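Local coordinates for protein 4-oxalocrotonate tautomerase (Thermus thermophilus, PDB 3ABF) that belongs to the tautomerase superfamily and assembles from six small subunits into a hexamer, at residues Gln50-Gly54 with Gly55-Ser59. Residues are numbered along the deposited sequence; the frame is centred on the assembly and turned at random.
Sequences QWAAG and GVLFS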
# COMPACT_ATOMS: atom_id res chain seq x y z
N GLN A 50 14.06 -3.35 -7.81
CA GLN A 50 12.96 -3.53 -6.85
C GLN A 50 11.68 -4.00 -7.53
O GLN A 50 10.63 -4.11 -6.89
CB GLN A 50 12.64 -2.22 -6.15
CG GLN A 50 13.79 -1.57 -5.43
CD GLN A 50 13.39 -0.28 -4.78
OE1 GLN A 50 12.72 0.55 -5.38
NE2 GLN A 50 13.83 -0.08 -3.53
N TRP A 51 11.74 -4.27 -8.83
CA TRP A 51 10.54 -4.68 -9.56
C TRP A 51 10.86 -5.87 -10.43
O TRP A 51 11.85 -5.87 -11.17
CB TRP A 51 10.02 -3.53 -10.43
CG TRP A 51 8.48 -3.51 -10.51
CD1 TRP A 51 7.62 -4.41 -9.93
CD2 TRP A 51 7.66 -2.56 -11.20
NE1 TRP A 51 6.31 -4.06 -10.21
CE2 TRP A 51 6.31 -2.94 -10.99
CE3 TRP A 51 7.93 -1.43 -11.98
CZ2 TRP A 51 5.24 -2.22 -11.52
CZ3 TRP A 51 6.86 -0.71 -12.51
CH2 TRP A 51 5.53 -1.11 -12.28
N ALA A 52 10.01 -6.89 -10.38
CA ALA A 52 10.25 -8.08 -11.16
C ALA A 52 8.98 -8.62 -11.80
O ALA A 52 7.88 -8.46 -11.26
CB ALA A 52 10.87 -9.14 -10.29
N ALA A 53 9.15 -9.26 -12.95
CA ALA A 53 8.04 -9.86 -13.69
C ALA A 53 8.60 -11.16 -14.23
O ALA A 53 9.72 -11.19 -14.75
CB ALA A 53 7.62 -8.96 -14.84
N GLY A 54 7.84 -12.23 -14.10
CA GLY A 54 8.34 -13.50 -14.61
C GLY A 54 9.61 -13.94 -13.90
O GLY A 54 10.46 -14.59 -14.51
N GLY A 55 9.74 -13.57 -12.63
CA GLY A 55 10.88 -13.98 -11.84
C GLY A 55 12.19 -13.28 -12.13
O GLY A 55 13.23 -13.67 -11.61
N VAL A 56 12.15 -12.24 -12.94
CA VAL A 56 13.37 -11.53 -13.30
C VAL A 56 13.26 -10.06 -12.92
O VAL A 56 12.32 -9.39 -13.32
CB VAL A 56 13.61 -11.58 -14.84
CG1 VAL A 56 14.85 -10.76 -15.20
CG2 VAL A 56 13.76 -13.03 -15.29
N LEU A 57 14.23 -9.57 -12.14
CA LEU A 57 14.27 -8.15 -11.77
C LEU A 57 14.67 -7.35 -13.01
O LEU A 57 15.49 -7.81 -13.81
CB LEU A 57 15.33 -7.92 -10.70
CG LEU A 57 15.05 -8.38 -9.27
CD1 LEU A 57 16.35 -8.31 -8.48
CD2 LEU A 57 13.98 -7.49 -8.64
N PHE A 58 14.10 -6.16 -13.17
CA PHE A 58 14.42 -5.31 -14.32
C PHE A 58 15.93 -5.00 -14.33
O PHE A 58 16.52 -4.81 -15.39
CB PHE A 58 13.62 -4.01 -14.27
CG PHE A 58 12.17 -4.17 -14.67
CD1 PHE A 58 11.83 -4.48 -15.98
CD2 PHE A 58 11.15 -4.01 -13.73
CE1 PHE A 58 10.49 -4.64 -16.36
CE2 PHE A 58 9.80 -4.16 -14.09
CZ PHE A 58 9.47 -4.48 -15.41
N SER A 59 16.55 -4.95 -13.16
CA SER A 59 17.98 -4.66 -13.10
C SER A 59 18.80 -5.79 -13.73
O SER A 59 19.75 -5.52 -14.46
CB SER A 59 18.41 -4.44 -11.65
OG SER A 59 18.04 -5.53 -10.83
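Gly-55 follows Gly-54 at the tip of a tight reversal, both with positive phi, and their type I' turn brings Val-56 back opposite Ala-53. These two form the antiparallel hydrogen-bonded pair: Val-56 N donates to Ala-53 O and Ala-53 N to Val-56 O, each 3.2 Å long, with the donor standing above the acceptor's carbonyl plane in both cases. Val-56 CG2, set beside its own backbone N, lies 3.7 Å from Gly-54 O. Leu-57 is the non-hydrogen-bonded partner of Ala-52, and on their shared face its CD2 lies 3.9 Å from Ala-52 CB. As N-cap residue it also ends the returning strand, its CA-H making a contact with Trp-51 O. Phe-58 N donates to Trp-51 O at 3.0 Å, almost in line with the carbonyl bond (173°), so the last rung of the hairpin already uses the first turn of helix 58-61. The Phe-58 side chain runs alongside that of Trp-51. Phe-58 CD2 comes within 3.5 Å of Trp-51 CB, which lies in the ring plane at the edge, while CE2 reaches the indole obliquely, the two ring planes inclined at 68°. Both aromatics also touch Leu-9 of strand 2-9, and the indole makes a cation-pi contact with Arg-40 of the second subunit. Residues 51-53 pair antiparallel with a strand of that subunit. The whole is a beta hairpin with a two-residue type I' turn, whose strand 51-53 carries the sheet across the subunit interface in a hexamer of the tautomerase superfamily.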